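Local coordinates for protein membrane-bound lytic murein transglycosylase (Agrobacterium tumefaciens, PDB 2PNW) that probably cleaves the glycan strands of peptidoglycan as a membrane-bound lytic murein transglycosylase of the MltA family, at residues V128-D133 / E151-F156; F145-E150 / Y155-R160; I162-L167 / V251-R256. All blocks are in the same frame, centred on the assembly; numbering follows the deposited sequence.

Contact 1 (V128-D133 / E151-F156)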
loop_
_atom_site.group_PDB
_atom_site.type_symbol
_atom_site.label_atom_id
_atom_site.label_comp_id
_atom_site.label_asym_id
_atom_site.label_seq_id
_atom_site.Cartn_x
_atom_site.Cartn_y
_atom_site.Cartn_z
ATOM N N VAL A 128 0.074 10.337 -19.626
ATOM C CA VAL A 128 1.023 11.345 -19.131
ATOM C C VAL A 128 0.655 11.817 -17.732
ATOM O O VAL A 128 -0.522 11.842 -17.357
ATOM C CB VAL A 128 1.122 12.541 -20.104
ATOM C CG1 VAL A 128 1.681 12.072 -21.440
ATOM C CG2 VAL A 128 -0.303 13.253 -20.274
ATOM N N ASP A 129 1.679 12.149 -16.948
ATOM C CA ASP A 129 1.498 12.882 -15.703
ATOM C C ASP A 129 0.932 14.269 -15.984
ATOM O O ASP A 129 1.278 14.930 -16.997
ATOM C CB ASP A 129 2.824 12.996 -14.932
ATOM C CG ASP A 129 3.476 11.653 -14.734
ATOM O OD1 ASP A 129 3.196 10.992 -13.730
ATOM O OD2 ASP A 129 4.188 11.204 -15.658
ATOM N N ILE A 130 0.092 14.722 -15.054
ATOM C CA ILE A 130 -0.550 16.035 -15.190
ATOM C C ILE A 130 -0.036 17.004 -14.134
ATOM O O ILE A 130 0.009 16.676 -12.955
ATOM C CB ILE A 130 -2.093 15.924 -15.040
ATOM C CG1 ILE A 130 -2.677 14.964 -16.081
ATOM C CG2 ILE A 130 -2.792 17.334 -15.100
ATOM C CD1 ILE A 130 -2.628 15.477 -17.544
ATOM N N ASP A 131 0.302 18.220 -14.555
ATOM C CA ASP A 131 0.560 19.299 -13.592
ATOM C C ASP A 131 0.184 20.623 -14.240
ATOM O O ASP A 131 -0.430 20.644 -15.297
ATOM C CB ASP A 131 2.027 19.292 -13.115
ATOM C CG ASP A 131 3.030 19.447 -14.260
ATOM O OD1 ASP A 131 2.651 19.919 -15.357
ATOM O OD2 ASP A 131 4.209 19.053 -14.062
ATOM N N ASN A 132 0.563 21.736 -13.624
ATOM C CA ASN A 132 0.214 23.047 -14.208
ATOM C C ASN A 132 0.619 23.246 -15.672
ATOM O O ASN A 132 -0.111 23.880 -16.446
ATOM C CB ASN A 132 0.762 24.202 -13.357
ATOM C CG ASN A 132 0.039 25.499 -13.638
ATOM O OD1 ASN A 132 -1.121 25.671 -13.243
ATOM N ND2 ASN A 132 0.694 26.399 -14.357
ATOM N N ASP A 133 1.759 22.683 -16.063
ATOM C CA ASP A 133 2.285 22.891 -17.413
ATOM C C ASP A 133 1.359 22.326 -18.499
ATOM O O ASP A 133 1.325 22.861 -19.617
ATOM C CB ASP A 133 3.669 22.255 -17.579
ATOM C CG ASP A 133 4.709 22.808 -16.609
ATOM O OD1 ASP A 133 4.476 23.900 -16.016
ATOM O OD2 ASP A 133 5.769 22.128 -16.443
ATOM N N GLU A 151 -5.278 16.396 -29.886
ATOM C CA GLU A 151 -6.142 17.490 -29.437
ATOM C C GLU A 151 -5.712 18.112 -28.108
ATOM O O GLU A 151 -6.445 18.931 -27.543
ATOM C CB GLU A 151 -7.612 17.013 -29.373
ATOM C CG GLU A 151 -7.778 15.479 -29.505
ATOM C CD GLU A 151 -9.140 14.950 -29.042
ATOM O OE1 GLU A 151 -9.513 15.162 -27.855
ATOM O OE2 GLU A 151 -9.824 14.282 -29.863
ATOM N N GLY A 152 -4.529 17.749 -27.612
ATOM C CA GLY A 152 -4.087 18.193 -26.296
ATOM C C GLY A 152 -4.158 17.059 -25.278
ATOM O O GLY A 152 -3.579 15.994 -25.491
ATOM N N ILE A 153 -4.856 17.265 -24.173
ATOM C CA ILE A 153 -4.974 16.211 -23.167
ATOM C C ILE A 153 -6.443 15.951 -22.894
ATOM O O ILE A 153 -7.225 16.907 -22.831
ATOM C CB ILE A 153 -4.244 16.587 -21.886
ATOM C CG1 ILE A 153 -2.715 16.444 -22.119
ATOM C CG2 ILE A 153 -4.699 15.741 -20.686
ATOM C CD1 ILE A 153 -1.909 16.680 -20.908
ATOM N N SER A 154 -6.795 14.676 -22.745
ATOM C CA SER A 154 -8.163 14.293 -22.394
ATOM C C SER A 154 -8.136 13.258 -21.253
ATOM O O SER A 154 -7.056 12.857 -20.793
ATOM C CB SER A 154 -8.892 13.811 -23.647
ATOM O OG SER A 154 -8.306 12.637 -24.171
ATOM N N TYR A 155 -9.295 12.840 -20.758
ATOM C CA TYR A 155 -9.312 11.794 -19.729
ATOM C C TYR A 155 -8.925 10.434 -20.335
ATOM O O TYR A 155 -9.371 10.098 -21.449
ATOM C CB TYR A 155 -10.711 11.724 -19.069
ATOM C CG TYR A 155 -10.984 12.935 -18.209
ATOM C CD1 TYR A 155 -10.325 13.109 -16.991
ATOM C CD2 TYR A 155 -11.862 13.937 -18.649
ATOM C CE1 TYR A 155 -10.551 14.243 -16.203
ATOM C CE2 TYR A 155 -12.090 15.079 -17.884
ATOM C CZ TYR A 155 -11.426 15.215 -16.671
ATOM O OH TYR A 155 -11.663 16.303 -15.907
ATOM N N PHE A 156 -8.144 9.644 -19.592
ATOM C CA PHE A 156 -7.773 8.319 -20.062
ATOM C C PHE A 156 -9.003 7.410 -19.898
ATOM O O PHE A 156 -9.798 7.622 -18.971
ATOM C CB PHE A 156 -6.560 7.780 -19.287
ATOM C CG PHE A 156 -5.894 6.639 -19.980
ATOM C CD1 PHE A 156 -4.947 6.866 -20.983
ATOM C CD2 PHE A 156 -6.286 5.317 -19.698
ATOM C CE1 PHE A 156 -4.350 5.774 -21.657
ATOM C CE2 PHE A 156 -5.710 4.244 -20.371
ATOM C CZ PHE A 156 -4.745 4.476 -21.339
#
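I153 meets V128 and I130 across a small three-stranded antiparallel sheet in the MltA-specific insert region, where strands 127-129 and 152-154 are the two outer strands and strand 145-149 runs between them. The outer strands share no hydrogen bond here; V128 and I153 are the closest pair along the backbones, 8.7 Å apart at their CA atoms, and side chains alone span the middle strand. Along 151-156, the chain enters its strand at G152, whose positive phi of 106° suits a residue without a side chain as the turn from strand 145-149 closes. I153 then directs its CB toward the opposite segment, with CG1 anti to its carbonyl carbon (chi1 -75°) and the chain extended to CD1. That methyl meets both partners tip to tip, with V128 CG2 3.8 Å from I153 CD1 and the end of I130 beside it. N134 and P136 also pack against this isoleucine, in a contact near the surface. S154 turns away, and its OG hydrogen-bonds D149 OD2 on the middle strand. Y155 and F156 then carry the chain out of the sheet, the tyrosine stacking on F139. On the facing segment, D131 OD1 accepts a hydrogen bond from the backbone N-H of D133, an Asx turn just beyond I130. The I130 methyl nestles against two branches of one side chain: I130 CD1 lies 3.6 Å from I153 CD1 and 3.8 Å from I153 CG2.

Contact 2 (F145-E150 / Y155-R160)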
loop_
_atom_site.group_PDB
_atom_site.type_symbol
_atom_site.label_atom_id
_atom_site.label_comp_id
_atom_site.label_asym_id
_atom_site.label_seq_id
_atom_site.Cartn_x
_atom_site.Cartn_y
_atom_site.Cartn_z
ATOM N N PHE A 145 -3.173 11.892 -13.852
ATOM C CA PHE A 145 -2.840 11.327 -15.162
ATOM C C PHE A 145 -3.885 11.683 -16.197
ATOM O O PHE A 145 -5.059 11.904 -15.870
ATOM C CB PHE A 145 -2.714 9.797 -15.117
ATOM C CG PHE A 145 -1.690 9.300 -14.145
ATOM C CD1 PHE A 145 -0.371 9.116 -14.545
ATOM C CD2 PHE A 145 -2.043 9.041 -12.827
ATOM C CE1 PHE A 145 0.594 8.640 -13.628
ATOM C CE2 PHE A 145 -1.088 8.586 -11.901
ATOM C CZ PHE A 145 0.228 8.379 -12.320
ATOM N N GLY A 146 -3.460 11.760 -17.443
ATOM C CA GLY A 146 -4.385 12.026 -18.541
ATOM C C GLY A 146 -3.880 11.386 -19.811
ATOM O O GLY A 146 -2.793 10.802 -19.834
ATOM N N LYS A 147 -4.668 11.483 -20.870
ATOM C CA LYS A 147 -4.319 10.912 -22.162
ATOM C C LYS A 147 -3.804 12.019 -23.095
ATOM O O LYS A 147 -4.507 13.007 -23.338
ATOM C CB LYS A 147 -5.547 10.227 -22.769
ATOM C CG LYS A 147 -5.374 9.733 -24.179
ATOM C CD LYS A 147 -6.631 9.013 -24.629
ATOM C CE LYS A 147 -6.803 9.071 -26.139
ATOM N NZ LYS A 147 -6.077 7.970 -26.792
ATOM N N ALA A 148 -2.568 11.873 -23.584
ATOM C CA ALA A 148 -2.009 12.839 -24.529
ATOM C C ALA A 148 -2.475 12.454 -25.923
ATOM O O ALA A 148 -2.275 11.327 -26.353
ATOM C CB ALA A 148 -0.448 12.842 -24.464
ATOM N N ASP A 149 -3.118 13.374 -26.627
ATOM C CA ASP A 149 -3.585 13.078 -27.986
ATOM C C ASP A 149 -3.267 14.279 -28.883
ATOM O O ASP A 149 -2.668 15.228 -28.422
ATOM C CB ASP A 149 -5.094 12.776 -27.969
ATOM C CG ASP A 149 -5.871 13.754 -27.111
ATOM O OD1 ASP A 149 -5.552 14.962 -27.159
ATOM O OD2 ASP A 149 -6.789 13.328 -26.373
ATOM N N GLU A 150 -3.664 14.224 -30.154
ATOM C CA GLU A 150 -3.458 15.341 -31.093
ATOM C C GLU A 150 -4.193 16.594 -30.629
ATOM O O GLU A 150 -3.795 17.707 -30.943
ATOM C CB GLU A 150 -3.979 14.976 -32.483
ATOM C CG GLU A 150 -3.396 13.717 -33.074
ATOM C CD GLU A 150 -3.916 13.431 -34.472
ATOM O OE1 GLU A 150 -3.724 12.282 -34.956
ATOM O OE2 GLU A 150 -4.510 14.357 -35.086
ATOM N N TYR A 155 -9.295 12.840 -20.758
ATOM C CA TYR A 155 -9.312 11.794 -19.729
ATOM C C TYR A 155 -8.925 10.434 -20.335
ATOM O O TYR A 155 -9.371 10.098 -21.449
ATOM C CB TYR A 155 -10.711 11.724 -19.069
ATOM C CG TYR A 155 -10.984 12.935 -18.209
ATOM C CD1 TYR A 155 -10.325 13.109 -16.991
ATOM C CD2 TYR A 155 -11.862 13.937 -18.649
ATOM C CE1 TYR A 155 -10.551 14.243 -16.203
ATOM C CE2 TYR A 155 -12.090 15.079 -17.884
ATOM C CZ TYR A 155 -11.426 15.215 -16.671
ATOM O OH TYR A 155 -11.663 16.303 -15.907
ATOM N N PHE A 156 -8.144 9.644 -19.592
ATOM C CA PHE A 156 -7.773 8.319 -20.062
ATOM C C PHE A 156 -9.003 7.410 -19.898
ATOM O O PHE A 156 -9.798 7.622 -18.971
ATOM C CB PHE A 156 -6.560 7.780 -19.287
ATOM C CG PHE A 156 -5.894 6.639 -19.980
ATOM C CD1 PHE A 156 -4.947 6.866 -20.983
ATOM C CD2 PHE A 156 -6.286 5.317 -19.698
ATOM C CE1 PHE A 156 -4.350 5.774 -21.657
ATOM C CE2 PHE A 156 -5.710 4.244 -20.371
ATOM C CZ PHE A 156 -4.745 4.476 -21.339
ATOM N N PRO A 157 -9.196 6.441 -20.815
ATOM C CA PRO A 157 -10.293 5.463 -20.653
ATOM C C PRO A 157 -10.348 4.831 -19.245
ATOM O O PRO A 157 -9.327 4.771 -18.553
ATOM C CB PRO A 157 -9.930 4.405 -21.684
ATOM C CG PRO A 157 -9.299 5.182 -22.775
ATOM C CD PRO A 157 -8.441 6.189 -22.070
ATOM N N ASP A 158 -11.529 4.371 -18.821
ATOM C CA ASP A 158 -11.674 3.749 -17.497
ATOM C C ASP A 158 -11.520 2.230 -17.561
ATOM O O ASP A 158 -11.314 1.690 -18.625
ATOM C CB ASP A 158 -13.016 4.150 -16.814
ATOM C CG ASP A 158 -14.240 3.649 -17.562
ATOM O OD1 ASP A 158 -14.122 2.914 -18.569
ATOM O OD2 ASP A 158 -15.352 3.994 -17.116
ATOM N N ARG A 159 -11.602 1.569 -16.407
ATOM C CA ARG A 159 -11.411 0.126 -16.315
ATOM C C ARG A 159 -12.292 -0.615 -17.335
ATOM O O ARG A 159 -11.824 -1.512 -18.071
ATOM C CB ARG A 159 -11.732 -0.339 -14.881
ATOM C CG ARG A 159 -11.674 -1.875 -14.678
ATOM C CD ARG A 159 -11.943 -2.260 -13.239
ATOM N NE ARG A 159 -10.903 -1.774 -12.335
ATOM C CZ ARG A 159 -9.692 -2.337 -12.228
ATOM N NH1 ARG A 159 -9.393 -3.413 -12.965
ATOM N NH2 ARG A 159 -8.807 -1.825 -11.376
ATOM N N ARG A 160 -13.563 -0.206 -17.432
ATOM C CA ARG A 160 -14.457 -0.904 -18.385
ATOM C C ARG A 160 -13.925 -0.832 -19.815
ATOM O O ARG A 160 -13.872 -1.858 -20.532
ATOM C CB ARG A 160 -15.878 -0.321 -18.341
ATOM C CG ARG A 160 -16.796 -0.957 -19.396
ATOM C CD ARG A 160 -18.239 -0.508 -19.184
ATOM N NE ARG A 160 -19.094 -1.113 -20.213
ATOM C CZ ARG A 160 -20.422 -1.219 -20.126
ATOM N NH1 ARG A 160 -21.066 -0.755 -19.054
ATOM N NH2 ARG A 160 -21.106 -1.779 -21.125
HETATM O O HOH W 1 -7.168 10.333 -16.911
#
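This is a partly buried contact of apolar packing and one water bridge, made where the chain leaves the small antiparallel sheet of the insert region and heads for helix 159-163. K147, on the middle strand 145-149, lies nearest F156, with their CA atoms 4.8 Å apart. Its CB meets the ring obliquely, K147 CB to F156 CD1 being 3.9 Å, and also approaches the backbone at Y155 O, 4.0 Å from K147 CB. F156 has CG anti to its backbone N (chi1 -163°), which swings the ring beside the lysine and onto L127 of the neighbouring strand. Farther along, the aliphatic part of the lysine passes P157, with K147 CD 4.2 Å from P157 CD. The same proline carbon sits 3.2 Å above one face of the F156 ring, displaced toward its rim. One water joins the backbones, donating to F145 O at 2.8 Å and accepting from F156 N at 2.9 Å. Y155 points away, its OH bonded to the backbone N of D140. With no direct hydrogen bond between the segments, water satisfies two main-chain groups where the chain after strand 152-154 leaves the sheet beside strand 145-149, while the lysine contributes its methylenes rather than its charge to the packing.

Contact 3 (I162-L167 / V251-R256); sequences IDEGCL and VLWHNR
D163 and W253 both carry CG anti to the carbonyl carbon (chi1 -75° in D163), and these torsions turn the carboxylate and the indole toward each other between the last turn of helix 159-163 and the residues that follow helix 248-252. The indole N-H is taken up by D163 in a short, fairly straight bond: W253 NE1 to D163 OD2 is 2.7 Å, with an angle of 158° at the hydrogen. The oxygen lies in the ring plane, at the edge of the indole, and the N-H reaches it on the anti side of the carboxylate, slightly out of the carboxylate plane. Carboxylate and ring are nevertheless inclined by 46°, and the aspartate's methylene packs beside the indole as well, D163 CB lying 3.9 Å from W253 CZ2. E164 crosses the six-membered end of the indole at about a right angle, its OE2 approaching obliquely, E164 OE2 to W253 CH2 4.0 Å. That oxygen has its main partner in R160, a salt bridge one helical turn back, and R160 itself packs on the tryptophan. Y258 also touches D163. The bond thus fixes the indole's direction in a surface contact where W253 is itself partly covered, while the glutamate-arginine pair flanks it. Beyond E164, G165 has positive phi and its N bonds back to I162 O at 2.9 Å. The ending is a Schellman motif, and W253, close after helix 248-252, packs on the final turn of helix 159-163, joining two helical pieces of the MltA-specific insert region.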
loop_
_atom_site.group_PDB
_atom_site.type_symbol
_atom_site.label_atom_id
_atom_site.label_comp_id
_atom_site.label_asym_id
_atom_site.label_seq_id
_atom_site.Cartn_x
_atom_site.Cartn_y
_atom_site.Cartn_z
ATOM N N ILE A 162 -10.971 -0.326 -20.899
ATOM C CA ILE A 162 -9.716 -1.106 -21.031
ATOM C C ILE A 162 -10.027 -2.615 -21.081
ATOM O O ILE A 162 -9.564 -3.329 -21.996
ATOM C CB ILE A 162 -8.710 -0.730 -19.937
ATOM C CG1 ILE A 162 -8.377 0.788 -20.056
ATOM C CG2 ILE A 162 -7.436 -1.615 -20.035
ATOM C CD1 ILE A 162 -7.833 1.359 -18.713
ATOM N N ASP A 163 -10.866 -3.082 -20.160
ATOM C CA ASP A 163 -11.325 -4.479 -20.161
ATOM C C ASP A 163 -12.031 -4.861 -21.468
ATOM O O ASP A 163 -11.955 -6.020 -21.887
ATOM C CB ASP A 163 -12.273 -4.778 -18.991
ATOM C CG ASP A 163 -11.554 -4.902 -17.660
ATOM O OD1 ASP A 163 -10.294 -4.910 -17.636
ATOM O OD2 ASP A 163 -12.242 -5.061 -16.617
ATOM N N GLU A 164 -12.701 -3.902 -22.105
ATOM C CA GLU A 164 -13.418 -4.145 -23.377
ATOM C C GLU A 164 -12.499 -4.053 -24.604
ATOM O O GLU A 164 -12.939 -4.274 -25.751
ATOM C CB GLU A 164 -14.603 -3.179 -23.530
ATOM C CG GLU A 164 -15.744 -3.415 -22.545
ATOM C CD GLU A 164 -16.850 -2.351 -22.680
ATOM O OE1 GLU A 164 -16.578 -1.195 -23.114
ATOM O OE2 GLU A 164 -17.981 -2.672 -22.306
ATOM N N GLY A 165 -11.222 -3.720 -24.377
ATOM C CA GLY A 165 -10.196 -3.891 -25.420
ATOM C C GLY A 165 -9.521 -2.667 -26.036
ATOM O O GLY A 165 -8.860 -2.787 -27.077
ATOM N N CYS A 166 -9.605 -1.501 -25.410
ATOM C CA CYS A 166 -9.103 -0.304 -26.124
ATOM C C CYS A 166 -7.569 -0.243 -26.256
ATOM O O CYS A 166 -7.045 0.600 -27.009
ATOM C CB CYS A 166 -9.655 0.993 -25.522
ATOM S SG CYS A 166 -9.070 1.353 -23.855
ATOM N N LEU A 167 -6.857 -1.103 -25.531
ATOM C CA LEU A 167 -5.371 -1.131 -25.569
ATOM C C LEU A 167 -4.778 -2.322 -26.340
ATOM O O LEU A 167 -3.556 -2.519 -26.359
ATOM C CB LEU A 167 -4.798 -1.117 -24.147
ATOM C CG LEU A 167 -5.117 0.108 -23.265
ATOM C CD1 LEU A 167 -4.426 -0.038 -21.880
ATOM C CD2 LEU A 167 -4.715 1.421 -23.929
ATOM N N VAL A 251 -19.914 -5.029 -11.265
ATOM C CA VAL A 251 -19.377 -4.707 -9.966
ATOM C C VAL A 251 -17.915 -4.234 -10.100
ATOM O O VAL A 251 -17.554 -3.222 -9.542
ATOM C CB VAL A 251 -19.485 -5.916 -9.009
ATOM C CG1 VAL A 251 -18.708 -5.662 -7.695
ATOM C CG2 VAL A 251 -20.991 -6.227 -8.705
ATOM N N LEU A 252 -17.077 -4.997 -10.797
ATOM C CA LEU A 252 -15.659 -4.577 -10.927
ATOM C C LEU A 252 -15.565 -3.213 -11.599
ATOM O O LEU A 252 -14.735 -2.381 -11.228
ATOM C CB LEU A 252 -14.874 -5.591 -11.757
ATOM C CG LEU A 252 -14.847 -7.001 -11.139
ATOM C CD1 LEU A 252 -13.771 -7.856 -11.854
ATOM C CD2 LEU A 252 -14.630 -6.955 -9.597
ATOM N N TRP A 253 -16.422 -2.978 -12.586
ATOM C CA TRP A 253 -16.334 -1.740 -13.386
ATOM C C TRP A 253 -16.825 -0.481 -12.652
ATOM O O TRP A 253 -16.586 0.656 -13.107
ATOM C CB TRP A 253 -17.064 -1.941 -14.724
ATOM C CG TRP A 253 -16.380 -2.914 -15.664
ATOM C CD1 TRP A 253 -15.076 -3.329 -15.621
ATOM C CD2 TRP A 253 -16.959 -3.549 -16.809
ATOM N NE1 TRP A 253 -14.818 -4.205 -16.640
ATOM C CE2 TRP A 253 -15.953 -4.339 -17.403
ATOM C CE3 TRP A 253 -18.242 -3.525 -17.401
ATOM C CZ2 TRP A 253 -16.180 -5.103 -18.556
ATOM C CZ3 TRP A 253 -18.465 -4.275 -18.548
ATOM C CH2 TRP A 253 -17.438 -5.058 -19.118
ATOM N N HIS A 254 -17.484 -0.683 -11.501
ATOM C CA HIS A 254 -17.790 0.401 -10.545
ATOM C C HIS A 254 -16.488 1.057 -10.104
ATOM O O HIS A 254 -16.452 2.245 -9.808
ATOM C CB HIS A 254 -18.507 -0.174 -9.321
ATOM C CG HIS A 254 -18.712 0.804 -8.206
ATOM N ND1 HIS A 254 -19.561 1.883 -8.316
ATOM C CD2 HIS A 254 -18.249 0.814 -6.936
ATOM C CE1 HIS A 254 -19.586 2.540 -7.167
ATOM N NE2 HIS A 254 -18.786 1.914 -6.313
ATOM N N ASN A 255 -15.422 0.265 -10.031
ATOM C CA ASN A 255 -14.078 0.831 -9.787
ATOM C C ASN A 255 -13.468 1.273 -11.112
ATOM O O ASN A 255 -12.892 0.476 -11.859
ATOM C CB ASN A 255 -13.151 -0.183 -9.091
ATOM C CG ASN A 255 -11.742 0.388 -8.899
ATOM O OD1 ASN A 255 -11.598 1.593 -8.683
ATOM N ND2 ASN A 255 -10.722 -0.454 -9.016
ATOM N N ARG A 256 -13.629 2.549 -11.434
ATOM C CA ARG A 256 -13.180 3.062 -12.728
ATOM C C ARG A 256 -11.650 3.166 -12.815
ATOM O O ARG A 256 -11.102 3.197 -13.920
ATOM C CB ARG A 256 -13.767 4.463 -12.955
ATOM C CG ARG A 256 -15.265 4.403 -13.211
ATOM C CD ARG A 256 -15.773 5.822 -13.500
ATOM N NE ARG A 256 -15.427 6.270 -14.829
ATOM C CZ ARG A 256 -15.165 7.544 -15.171
ATOM N NH1 ARG A 256 -15.114 8.517 -14.271
ATOM N NH2 ARG A 256 -14.898 7.806 -16.436
#

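Overall arrangement
All three contacts lie in the MltA-specific insert region, more than 20 Å from the centre of the chain. Contacts 1 and 2 are neighbours, with centres 9 Å apart, and share Y155, F156 and the sheet of strands 127-129, 145-149 and 152-154. Contact 3 comes later in the chain, its centre about 13 Å from that of contact 2 and 21 Å from that of contact 1. Helix 159-163 serves both contacts 2 and 3: D158, at its N-cap, forms a salt bridge with R256, and R159 N bonds R256 O. F156 also packs on I162 and L167. The short sheet is thereby tied through one connecting segment to the helical part of the insert.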